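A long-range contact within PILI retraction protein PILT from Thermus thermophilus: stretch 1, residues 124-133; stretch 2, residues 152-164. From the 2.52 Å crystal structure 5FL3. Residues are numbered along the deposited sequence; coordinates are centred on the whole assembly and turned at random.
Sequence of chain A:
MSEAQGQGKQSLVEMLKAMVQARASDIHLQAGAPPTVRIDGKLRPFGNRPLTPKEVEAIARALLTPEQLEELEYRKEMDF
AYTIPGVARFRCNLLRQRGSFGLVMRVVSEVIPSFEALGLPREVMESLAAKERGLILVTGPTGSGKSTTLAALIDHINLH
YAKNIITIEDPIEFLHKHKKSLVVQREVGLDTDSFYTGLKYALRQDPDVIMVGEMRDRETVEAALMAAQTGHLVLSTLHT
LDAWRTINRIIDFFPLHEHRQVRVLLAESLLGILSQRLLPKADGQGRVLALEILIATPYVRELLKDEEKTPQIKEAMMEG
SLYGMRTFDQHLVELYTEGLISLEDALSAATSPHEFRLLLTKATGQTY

Stretch 1, residues 124-133: VMESLAAKER
Stretch 2 152-164: ALIDHINLHYAKN

The two stretches meet as a pair of crossing helices followed by a looser contact between the segments that leave them. Residues 124-130 continue a helix that begins earlier in the chain, as do residues from 152 onward; the two axes approach to 9.9 Å, and their N-to-C directions diverge by 63° (signed crossing angle -63°). Together the stretches bury 389 Å², counting both sides, and no direct hydrogen bond or salt bridge links them.

Ala 129 covers more surface than any other residue and sets the register: its CA lies 6.3 Å from the CA of Ile 157. It is helical (phi/psi -63/-29), its amide bonded to Met 125 O at 2.9 Å, and its CA-to-CB bond points toward the second helix. A single methyl group there touches three residues of the second helix, Leu 153 and, one turn on, the adjacent His 156 and Ile 157. Ala 129 CB lies 3.9 Å from Leu 153 CD1, 3.6 Å from His 156 CD2 and 3.9 Å from Ile 157 CG1. Leu 153 (chi1 t, chi2 p) and Ile 157 (chi1 m, chi2 t) start sideways from their helix, but the ends of their side chains come nearer and form the apolar part of the pocket. Leu 153 CD1 also lies 4.3 Å from Met 125 O, one turn back along the first helix.

His 156 completes the pocket. Its CA-to-CB bond points toward the first helix, and with chi1 at 179° (t) and chi2 at 75° the ring meets the methyl of Ala 129 at its edge, near the ring plane. The same ring reaches Glu 126, whose chi1 m and chi2 t conformation leaves Glu 126 CG 3.3 Å from His 156 NE2. The imidazole is anchored as well through ND1, which is hydrogen-bonded elsewhere in the structure.

Polar groups beside this apolar centre are joined through solvent. One water donates to Glu 126 O at 2.6 Å and also hydrogen-bonds His 156 NE2 at 3.1 Å and Tyr 161 OH at 2.8 Å, so a backbone carbonyl of the first helix is tied to two side chains of the second stretch. The CA-to-CB bond of Tyr 161, a residue in an extended conformation (phi/psi -132/146) with chi1 m and chi2 -86°, points toward the first stretch. Its hydroxyl reaches the last turn of that helix, with Tyr 161 OH 3.4 Å from Ala 130 CA and 3.5 Å from Ala 130 CB. Tyr 161 CE2 lies 4.2 Å from Ala 129 O.

Beyond the helices the backbones separate, and the CA atoms of Glu 132 and Lys 163 are 10.0 Å apart. The long side chain of Lys 163 (m, t, t, m) spans much of this gap, bringing Lys 163 NZ to 4.1 Å from Glu 132 CB. A second water donates to Glu 132 O at 2.9 Å and accepts a weak hydrogen bond from Lys 163 NZ at 3.3 Å.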

ATOM      1  N   VAL A 124      14.611   7.999   8.382  1.00 47.24           N
ATOM      2  CA  VAL A 124      13.478   7.409   9.082  1.00 41.94           C
ATOM      3  C   VAL A 124      13.222   5.961   8.655  1.00 45.53           C
ATOM      4  O   VAL A 124      12.999   5.083   9.493  1.00 44.35           O
ATOM      5  CB  VAL A 124      12.205   8.225   8.841  1.00 42.71           C
ATOM      6  CG1 VAL A 124      10.993   7.502   9.395  1.00 40.67           C
ATOM      7  CG2 VAL A 124      12.353   9.608   9.456  1.00 45.11           C
ATOM      8  N   MET A 125      13.255   5.711   7.350  1.00 43.77           N
ATOM      9  CA  MET A 125      12.959   4.385   6.840  1.00 42.90           C
ATOM     10  C   MET A 125      13.967   3.363   7.364  1.00 46.75           C
ATOM     11  O   MET A 125      13.599   2.360   7.979  1.00 43.55           O
ATOM     12  CB  MET A 125      12.948   4.386   5.315  1.00 41.63           C
ATOM     13  CG  MET A 125      11.792   5.145   4.698  1.00 42.95           C
ATOM     14  SD  MET A 125      10.148   4.654   5.267  1.00 42.64           S
ATOM     15  CE  MET A 125       9.772   5.946   6.449  1.00 42.66           C
ATOM     16  N   GLU A 126      15.244   3.638   7.137  1.00 45.51           N
ATOM     17  CA  GLU A 126      16.303   2.735   7.572  1.00 46.94           C
ATOM     18  C   GLU A 126      16.294   2.505   9.081  1.00 46.23           C
ATOM     19  O   GLU A 126      16.651   1.428   9.570  1.00 49.89           O
ATOM     20  CB  GLU A 126      17.656   3.277   7.120  1.00 45.30           C
ATOM     21  CG  GLU A 126      17.788   3.254   5.617  1.00 45.20           C
ATOM     22  CD  GLU A 126      19.070   3.855   5.140  1.00 44.65           C
ATOM     23  OE1 GLU A 126      19.779   4.449   5.976  1.00 50.26           O
ATOM     24  OE2 GLU A 126      19.367   3.738   3.928  1.00 47.85           O
ATOM     25  N   SER A 127      15.873   3.514   9.820  1.00 45.38           N
ATOM     26  CA  SER A 127      15.784   3.391  11.266  1.00 47.31           C
ATOM     27  C   SER A 127      14.707   2.364  11.654  1.00 48.60           C
ATOM     28  O   SER A 127      14.940   1.497  12.493  1.00 51.14           O
ATOM     29  CB  SER A 127      15.494   4.760  11.890  1.00 40.31           C
ATOM     30  OG  SER A 127      15.429   4.653  13.289  1.00 48.87           O
ATOM     31  N   LEU A 128      13.538   2.468  11.021  1.00 48.45           N
ATOM     32  CA  LEU A 128      12.429   1.545  11.238  1.00 44.96           C
ATOM     33  C   LEU A 128      12.775   0.126  10.776  1.00 49.29           C
ATOM     34  O   LEU A 128      12.411  -0.857  11.435  1.00 46.34           O
ATOM     35  CB  LEU A 128      11.188   2.037  10.503  1.00 42.46           C
ATOM     36  CG  LEU A 128      10.425   3.232  11.070  1.00 48.19           C
ATOM     37  CD1 LEU A 128       9.434   3.762  10.027  1.00 41.32           C
ATOM     38  CD2 LEU A 128       9.697   2.868  12.374  1.00 44.15           C
ATOM     39  N   ALA A 129      13.472   0.029   9.640  1.00 51.12           N
ATOM     40  CA  ALA A 129      13.929  -1.259   9.104  1.00 51.56           C
ATOM     41  C   ALA A 129      14.907  -1.945  10.059  1.00 51.34           C
ATOM     42  O   ALA A 129      14.991  -3.170  10.093  1.00 54.31           O
ATOM     43  CB  ALA A 129      14.582  -1.072   7.724  1.00 40.82           C
ATOM     44  N   ALA A 130      15.643  -1.148  10.828  1.00 51.26           N
ATOM     45  CA  ALA A 130      16.690  -1.666  11.704  1.00 52.73           C
ATOM     46  C   ALA A 130      16.122  -2.320  12.963  1.00 50.33           C
ATOM     47  O   ALA A 130      16.762  -3.180  13.553  1.00 49.24           O
ATOM     48  CB  ALA A 130      17.662  -0.545  12.087  1.00 50.13           C
ATOM     49  N   LYS A 131      14.935  -1.899  13.389  1.00 52.46           N
ATOM     50  CA  LYS A 131      14.297  -2.529  14.541  1.00 49.72           C
ATOM     51  C   LYS A 131      14.006  -3.976  14.215  1.00 49.04           C
ATOM     52  O   LYS A 131      13.672  -4.319  13.089  1.00 53.43           O
ATOM     53  CB  LYS A 131      13.004  -1.818  14.925  1.00 47.08           C
ATOM     54  CG  LYS A 131      13.078  -0.308  14.887  1.00 46.80           C
ATOM     55  CD  LYS A 131      13.862   0.266  16.053  1.00 50.40           C
ATOM     56  CE  LYS A 131      13.627   1.762  16.141  1.00 49.08           C
ATOM     57  NZ  LYS A 131      14.672   2.473  16.898  1.00 49.59           N
ATOM     58  N   GLU A 132      14.129  -4.844  15.198  1.00 51.18           N
ATOM     59  CA  GLU A 132      13.891  -6.243  14.920  1.00 53.75           C
ATOM     60  C   GLU A 132      12.641  -6.758  15.642  1.00 52.47           C
ATOM     61  O   GLU A 132      12.316  -7.948  15.573  1.00 48.19           O
ATOM     62  CB  GLU A 132      15.135  -7.065  15.286  1.00 64.36           C
ATOM     63  CG  GLU A 132      15.565  -7.038  16.747  1.00 66.22           C
ATOM     64  CD  GLU A 132      16.817  -7.883  16.983  1.00 71.01           C
ATOM     65  OE1 GLU A 132      16.814  -9.074  16.587  1.00 66.81           O
ATOM     66  OE2 GLU A 132      17.788  -7.362  17.575  1.00 72.72           O
ATOM     67  N   ARG A 133      11.948  -5.848  16.327  1.00 42.77           N
ATOM     68  CA  ARG A 133      10.691  -6.150  16.983  1.00 42.59           C
ATOM     69  C   ARG A 133       9.779  -4.932  16.807  1.00 41.56           C
ATOM     70  O   ARG A 133      10.259  -3.806  16.794  1.00 43.62           O
ATOM     71  CB  ARG A 133      10.918  -6.458  18.476  1.00 50.59           C
ATOM     72  CG  ARG A 133      12.381  -6.685  18.830  1.00 53.31           C
ATOM     73  CD  ARG A 133      12.631  -6.953  20.297  1.00 57.49           C
ATOM     74  NE  ARG A 133      14.055  -6.820  20.664  1.00 66.57           N
ATOM     75  CZ  ARG A 133      15.050  -7.596  20.214  1.00 68.75           C
ATOM     76  NH1 ARG A 133      14.806  -8.595  19.369  1.00 61.52           N
ATOM     77  NH2 ARG A 133      16.300  -7.385  20.630  1.00 74.91           N
ATOM     78  N   ALA A 152       9.250  -0.959  -0.797  1.00 34.23           N
ATOM     79  CA  ALA A 152      10.561  -0.310  -0.716  1.00 34.21           C
ATOM     80  C   ALA A 152      11.176  -0.710   0.597  1.00 34.80           C
ATOM     81  O   ALA A 152      12.367  -0.983   0.682  1.00 38.63           O
ATOM     82  CB  ALA A 152      10.454   1.234  -0.816  1.00 29.34           C
ATOM     83  N   LEU A 153      10.339  -0.752   1.621  1.00 31.56           N
ATOM     84  CA  LEU A 153      10.779  -1.097   2.959  1.00 31.76           C
ATOM     85  C   LEU A 153      11.252  -2.563   3.040  1.00 31.96           C
ATOM     86  O   LEU A 153      12.254  -2.856   3.661  1.00 33.55           O
ATOM     87  CB  LEU A 153       9.650  -0.817   3.946  1.00 30.44           C
ATOM     88  CG  LEU A 153       9.923  -1.210   5.378  1.00 32.98           C
ATOM     89  CD1 LEU A 153      11.196  -0.513   5.818  1.00 41.09           C
ATOM     90  CD2 LEU A 153       8.753  -0.837   6.261  1.00 33.37           C
ATOM     91  N   ILE A 154      10.548  -3.473   2.385  1.00 30.97           N
ATOM     92  CA  ILE A 154      10.935  -4.876   2.386  1.00 32.49           C
ATOM     93  C   ILE A 154      12.241  -5.069   1.613  1.00 36.88           C
ATOM     94  O   ILE A 154      13.110  -5.851   2.004  1.00 36.57           O
ATOM     95  CB  ILE A 154       9.816  -5.765   1.764  1.00 32.58           C
ATOM     96  CG1 ILE A 154       8.576  -5.785   2.658  1.00 30.72           C
ATOM     97  CG2 ILE A 154      10.313  -7.179   1.489  1.00 28.67           C
ATOM     98  CD1 ILE A 154       7.455  -6.594   2.108  1.00 32.55           C
ATOM     99  N   ASP A 155      12.360  -4.340   0.510  1.00 35.86           N
ATOM    100  CA  ASP A 155      13.520  -4.411  -0.370  1.00 35.96           C
ATOM    101  C   ASP A 155      14.788  -3.990   0.357  1.00 36.24           C
ATOM    102  O   ASP A 155      15.859  -4.539   0.141  1.00 38.26           O
ATOM    103  CB  ASP A 155      13.282  -3.523  -1.598  1.00 38.30           C
ATOM    104  CG  ASP A 155      14.424  -3.571  -2.597  1.00 40.44           C
ATOM    105  OD1 ASP A 155      14.639  -4.644  -3.203  1.00 35.79           O
ATOM    106  OD2 ASP A 155      15.088  -2.524  -2.791  1.00 45.37           O
ATOM    107  N   HIS A 156      14.647  -3.003   1.226  1.00 39.51           N
ATOM    108  CA  HIS A 156      15.776  -2.476   1.966  1.00 40.08           C
ATOM    109  C   HIS A 156      16.304  -3.486   2.940  1.00 39.24           C
ATOM    110  O   HIS A 156      17.515  -3.639   3.092  1.00 42.21           O
ATOM    111  CB  HIS A 156      15.392  -1.225   2.731  1.00 41.62           C
ATOM    112  CG  HIS A 156      16.523  -0.657   3.522  1.00 49.24           C
ATOM    113  ND1 HIS A 156      17.564   0.035   2.937  1.00 44.88           N
ATOM    114  CD2 HIS A 156      16.791  -0.700   4.848  1.00 44.81           C
ATOM    115  CE1 HIS A 156      18.415   0.408   3.873  1.00 45.32           C
ATOM    116  NE2 HIS A 156      17.971  -0.025   5.040  1.00 48.60           N
ATOM    117  N   ILE A 157      15.368  -4.141   3.622  1.00 39.33           N
ATOM    118  CA  ILE A 157      15.656  -5.244   4.534  1.00 41.76           C
ATOM    119  C   ILE A 157      16.315  -6.417   3.791  1.00 42.10           C
ATOM    120  O   ILE A 157      17.354  -6.953   4.203  1.00 37.13           O
ATOM    121  CB  ILE A 157      14.357  -5.712   5.227  1.00 39.11           C
ATOM    122  CG1 ILE A 157      13.873  -4.641   6.201  1.00 38.05           C
ATOM    123  CG2 ILE A 157      14.560  -7.034   5.942  1.00 34.72           C
ATOM    124  CD1 ILE A 157      12.506  -4.906   6.747  1.00 37.76           C
ATOM    125  N   ASN A 158      15.708  -6.782   2.670  1.00 39.82           N
ATOM    126  CA  ASN A 158      16.156  -7.905   1.861  1.00 38.90           C
ATOM    127  C   ASN A 158      17.594  -7.701   1.395  1.00 42.52           C
ATOM    128  O   ASN A 158      18.313  -8.671   1.129  1.00 44.85           O
ATOM    129  CB  ASN A 158      15.197  -8.083   0.662  1.00 36.28           C
ATOM    130  CG  ASN A 158      15.615  -9.202  -0.307  1.00 37.37           C
ATOM    131  OD1 ASN A 158      16.229 -10.207   0.071  1.00 37.59           O
ATOM    132  ND2 ASN A 158      15.256  -9.023  -1.571  1.00 30.81           N
ATOM    133  N   LEU A 159      18.036  -6.451   1.283  1.00 38.65           N
ATOM    134  CA  LEU A 159      19.337  -6.277   0.678  1.00 41.90           C
ATOM    135  C   LEU A 159      20.424  -5.830   1.660  1.00 44.75           C
ATOM    136  O   LEU A 159      21.573  -5.677   1.269  1.00 50.30           O
ATOM    137  CB  LEU A 159      19.223  -5.336  -0.524  1.00 42.87           C
ATOM    138  CG  LEU A 159      19.176  -3.825  -0.488  1.00 46.16           C
ATOM    139  CD1 LEU A 159      20.586  -3.304  -0.618  1.00 49.54           C
ATOM    140  CD2 LEU A 159      18.306  -3.316  -1.637  1.00 40.87           C
ATOM    141  N   HIS A 160      20.082  -5.691   2.938  1.00 39.10           N
ATOM    142  CA  HIS A 160      21.076  -5.360   3.952  1.00 40.57           C
ATOM    143  C   HIS A 160      21.027  -6.283   5.155  1.00 42.61           C
ATOM    144  O   HIS A 160      21.879  -6.182   6.011  1.00 43.06           O
ATOM    145  CB  HIS A 160      20.913  -3.911   4.445  1.00 36.65           C
ATOM    146  CG  HIS A 160      21.242  -2.888   3.411  1.00 40.04           C
ATOM    147  ND1 HIS A 160      20.412  -1.826   3.125  1.00 48.77           N
ATOM    148  CD2 HIS A 160      22.296  -2.779   2.571  1.00 44.24           C
ATOM    149  CE1 HIS A 160      20.946  -1.098   2.160  1.00 47.76           C
ATOM    150  NE2 HIS A 160      22.088  -1.658   1.804  1.00 50.02           N
ATOM    151  N   TYR A 161      20.019  -7.152   5.235  1.00 45.08           N
ATOM    152  CA  TYR A 161      19.843  -8.039   6.386  1.00 40.08           C
ATOM    153  C   TYR A 161      19.600  -9.488   5.973  1.00 39.71           C
ATOM    154  O   TYR A 161      18.987  -9.751   4.952  1.00 42.30           O
ATOM    155  CB  TYR A 161      18.681  -7.570   7.256  1.00 38.83           C
ATOM    156  CG  TYR A 161      18.825  -6.184   7.841  1.00 43.43           C
ATOM    157  CD1 TYR A 161      19.494  -5.980   9.037  1.00 47.70           C
ATOM    158  CD2 TYR A 161      18.260  -5.081   7.215  1.00 43.90           C
ATOM    159  CE1 TYR A 161      19.610  -4.713   9.586  1.00 47.79           C
ATOM    160  CE2 TYR A 161      18.367  -3.819   7.752  1.00 45.35           C
ATOM    161  CZ  TYR A 161      19.046  -3.636   8.940  1.00 50.26           C
ATOM    162  OH  TYR A 161      19.158  -2.371   9.481  1.00 53.09           O
ATOM    163  N   ALA A 162      20.083 -10.433   6.769  1.00 41.84           N
ATOM    164  CA  ALA A 162      19.845 -11.846   6.479  1.00 43.70           C
ATOM    165  C   ALA A 162      18.671 -12.357   7.322  1.00 40.46           C
ATOM    166  O   ALA A 162      18.850 -12.851   8.431  1.00 39.78           O
ATOM    167  CB  ALA A 162      21.095 -12.668   6.734  1.00 40.41           C
ATOM    168  N   LYS A 163      17.471 -12.225   6.777  1.00 37.78           N
ATOM    169  CA  LYS A 163      16.265 -12.502   7.525  1.00 36.00           C
ATOM    170  C   LYS A 163      15.270 -13.357   6.761  1.00 38.09           C
ATOM    171  O   LYS A 163      15.332 -13.497   5.532  1.00 36.00           O
ATOM    172  CB  LYS A 163      15.610 -11.184   7.942  1.00 39.81           C
ATOM    173  CG  LYS A 163      16.292 -10.561   9.143  1.00 40.24           C
ATOM    174  CD  LYS A 163      15.957  -9.106   9.286  1.00 41.29           C
ATOM    175  CE  LYS A 163      16.768  -8.482  10.425  1.00 39.01           C
ATOM    176  NZ  LYS A 163      16.213  -8.812  11.773  1.00 48.35           N
ATOM    177  N   ASN A 164      14.350 -13.950   7.501  1.00 34.17           N
ATOM    178  CA  ASN A 164      13.249 -14.622   6.858  1.00 32.98           C
ATOM    179  C   ASN A 164      12.008 -13.705   6.847  1.00 33.09           C
ATOM    180  O   ASN A 164      11.423 -13.399   7.886  1.00 36.65           O
ATOM    181  CB  ASN A 164      12.970 -15.937   7.558  1.00 30.77           C
ATOM    182  CG  ASN A 164      11.958 -16.757   6.831  1.00 36.81           C
ATOM    183  OD1 ASN A 164      11.928 -16.766   5.589  1.00 36.79           O
ATOM    184  ND2 ASN A 164      11.101 -17.446   7.585  1.00 31.95           N
TER
HETATM  185  O   HOH W   1      18.014  -0.250   8.109  1.00 43.52           O
HETATM  186  O   HOH W   2      13.108  -8.936  12.952  1.00 39.62           O